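Local coordinates for LacI family transcription regulator (Bifidobacterium animalis subsp. lactis, PDB 4O5A), which probably regulates transcription by binding operator DNA through its LacI-type helix-turn-helix domain, controlled by a small effector bound between the subdomains of its periplasmic-binding-protein-like core, at residues 119-124 and 131-136. Residues are numbered along the deposited sequence; the frame is centred on the assembly and turned at random.
Sequences SILEDW and DALLLL
Trp124 N, at the root of the indole that meets Leu133, donates to Ile120 O at 3.0 Å, an i to i-4 bond of helix 116-127 that fixes the backbone carrying the ring. From there on the contact with strand 132-135 is entirely apolar. The tightest approach is between Trp124 CE3 and Leu133 CD2, 3.5 Å apart, with the methyl coming in at a slant to the six-membered part of the indole. Ile120, one turn back, lays its CG2 over the centre of one face of the Trp124 ring, 4.0 Å above the plane, so a neighbour in the helix probably helps set the tilt of the ring that the strand leucine meets.

Leu133 spreads its two methyls over two helix residues. With CG anti to its carbonyl carbon (chi1 -57°), the side chain reaches across to the helix; CD2 goes chiefly to the indole, while Leu133 CD1 lies 4.0 Å from Leu121 CD2. Leu121 is divided in a similar way, its other methyl, CD1, standing 4.3 Å from Leu135 CD2. Leu133 and Leu135, two apart on the strand, thus share Leu121.

All four touching residues are buried. Val74 of strand 70-76 packs against Leu121 and Trp124, and Met148 of helix 143-149 meets Leu133 and Leu135. The segments run nearly antiparallel, at 162° with their axes 10.5 Å apart, a spacing bridged by the leucines and the indole. Because strand 105-111, on the far side of 70-76, is parallel to 132-135, the helix forms the return leg of a beta-alpha-beta crossover, here within the parallel-sheet subdomain of the periplasmic-binding-protein-like fold of LacI regulators.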
loop_
_atom_site.group_PDB
_atom_site.type_symbol
_atom_site.label_atom_id
_atom_site.label_comp_id
_atom_site.label_asym_id
_atom_site.label_seq_id
_atom_site.Cartn_x
_atom_site.Cartn_y
_atom_site.Cartn_z
ATOM N N SER A 119 -23.083 -2.934 -11.893
ATOM C CA SER A 119 -23.984 -4.001 -11.467
ATOM C C SER A 119 -24.075 -4.130 -9.942
ATOM O O SER A 119 -25.160 -4.277 -9.390
ATOM C CB SER A 119 -23.573 -5.329 -12.102
ATOM O OG SER A 119 -24.444 -6.364 -11.700
ATOM N N ILE A 120 -22.937 -4.055 -9.259
ATOM C CA ILE A 120 -22.934 -4.131 -7.803
ATOM C C ILE A 120 -23.671 -2.939 -7.192
ATOM O O ILE A 120 -24.466 -3.095 -6.263
ATOM C CB ILE A 120 -21.497 -4.210 -7.255
ATOM C CG1 ILE A 120 -20.840 -5.520 -7.705
ATOM C CG2 ILE A 120 -21.492 -4.089 -5.734
ATOM C CD1 ILE A 120 -19.334 -5.565 -7.505
ATOM N N LEU A 121 -23.415 -1.752 -7.736
ATOM C CA LEU A 121 -24.031 -0.526 -7.250
ATOM C C LEU A 121 -25.540 -0.582 -7.439
ATOM O O LEU A 121 -26.298 -0.165 -6.566
ATOM C CB LEU A 121 -23.457 0.678 -7.994
ATOM C CG LEU A 121 -21.992 1.015 -7.724
ATOM C CD1 LEU A 121 -21.562 2.235 -8.532
ATOM C CD2 LEU A 121 -21.741 1.231 -6.237
ATOM N N GLU A 122 -25.975 -1.109 -8.579
ATOM C CA GLU A 122 -27.400 -1.229 -8.853
ATOM C C GLU A 122 -28.060 -2.162 -7.843
ATOM O O GLU A 122 -29.195 -1.937 -7.431
ATOM C CB GLU A 122 -27.633 -1.699 -10.292
ATOM C CG GLU A 122 -27.304 -0.634 -11.334
ATOM C CD GLU A 122 -27.310 -1.156 -12.763
ATOM O OE1 GLU A 122 -27.082 -2.372 -12.962
ATOM O OE2 GLU A 122 -27.539 -0.345 -13.691
ATOM N N ASP A 123 -27.336 -3.196 -7.429
ATOM C CA ASP A 123 -27.859 -4.147 -6.458
ATOM C C ASP A 123 -28.016 -3.473 -5.101
ATOM O O ASP A 123 -29.038 -3.631 -4.433
ATOM C CB ASP A 123 -26.941 -5.371 -6.356
ATOM C CG ASP A 123 -27.332 -6.302 -5.224
ATOM O OD1 ASP A 123 -28.345 -7.022 -5.363
ATOM O OD2 ASP A 123 -26.619 -6.318 -4.196
ATOM N N TRP A 124 -27.000 -2.710 -4.709
ATOM C CA TRP A 124 -27.007 -2.008 -3.435
ATOM C C TRP A 124 -28.148 -1.008 -3.382
ATOM O O TRP A 124 -28.823 -0.878 -2.365
ATOM C CB TRP A 124 -25.670 -1.305 -3.219
ATOM C CG TRP A 124 -24.619 -2.215 -2.674
ATOM C CD1 TRP A 124 -24.790 -3.495 -2.228
ATOM C CD2 TRP A 124 -23.227 -1.913 -2.513
ATOM N NE1 TRP A 124 -23.582 -4.010 -1.796
ATOM C CE2 TRP A 124 -22.612 -3.057 -1.956
ATOM C CE3 TRP A 124 -22.441 -0.789 -2.782
ATOM C CZ2 TRP A 124 -21.246 -3.102 -1.667
ATOM C CZ3 TRP A 124 -21.088 -0.839 -2.497
ATOM C CH2 TRP A 124 -20.504 -1.989 -1.946
ATOM N N ASP A 131 -26.134 2.879 3.259
ATOM C CA ASP A 131 -26.766 4.171 3.506
ATOM C C ASP A 131 -26.266 5.254 2.548
ATOM O O ASP A 131 -26.934 6.275 2.355
ATOM C CB ASP A 131 -26.508 4.609 4.944
ATOM C CG ASP A 131 -27.298 3.798 5.954
ATOM O OD1 ASP A 131 -28.205 3.038 5.542
ATOM O OD2 ASP A 131 -27.013 3.933 7.169
ATOM N N ALA A 132 -25.103 5.008 1.960
ATOM C CA ALA A 132 -24.456 5.933 1.031
ATOM C C ALA A 132 -23.365 5.208 0.275
ATOM O O ALA A 132 -22.832 4.202 0.760
ATOM C CB ALA A 132 -23.875 7.139 1.778
ATOM N N LEU A 133 -23.025 5.731 -0.903
ATOM C CA LEU A 133 -22.002 5.136 -1.763
ATOM C C LEU A 133 -20.855 6.114 -1.954
ATOM O O LEU A 133 -21.072 7.311 -2.121
ATOM C CB LEU A 133 -22.585 4.833 -3.141
ATOM C CG LEU A 133 -23.809 3.933 -3.187
ATOM C CD1 LEU A 133 -24.321 3.819 -4.600
ATOM C CD2 LEU A 133 -23.391 2.580 -2.673
ATOM N N LEU A 134 -19.638 5.595 -1.944
ATOM C CA LEU A 134 -18.460 6.403 -2.184
ATOM C C LEU A 134 -17.981 6.089 -3.598
ATOM O O LEU A 134 -17.773 4.919 -3.934
ATOM C CB LEU A 134 -17.386 6.033 -1.152
ATOM C CG LEU A 134 -16.031 6.719 -1.264
ATOM C CD1 LEU A 134 -16.200 8.219 -1.115
ATOM C CD2 LEU A 134 -15.086 6.180 -0.205
ATOM N N LEU A 135 -17.829 7.120 -4.433
ATOM C CA LEU A 135 -17.375 6.937 -5.815
ATOM C C LEU A 135 -15.950 7.442 -6.007
ATOM O O LEU A 135 -15.676 8.634 -5.833
ATOM C CB LEU A 135 -18.291 7.682 -6.783
ATOM C CG LEU A 135 -19.787 7.405 -6.666
ATOM C CD1 LEU A 135 -20.576 8.272 -7.644
ATOM C CD2 LEU A 135 -20.073 5.930 -6.900
ATOM N N LEU A 136 -15.047 6.540 -6.376
ATOM C CA LEU A 136 -13.659 6.922 -6.619
ATOM C C LEU A 136 -13.301 6.778 -8.091
ATOM O O LEU A 136 -13.991 6.082 -8.846
ATOM C CB LEU A 136 -12.704 6.071 -5.778
ATOM C CG LEU A 136 -12.958 5.980 -4.273
ATOM C CD1 LEU A 136 -11.956 5.025 -3.633
ATOM C CD2 LEU A 136 -12.909 7.351 -3.597
#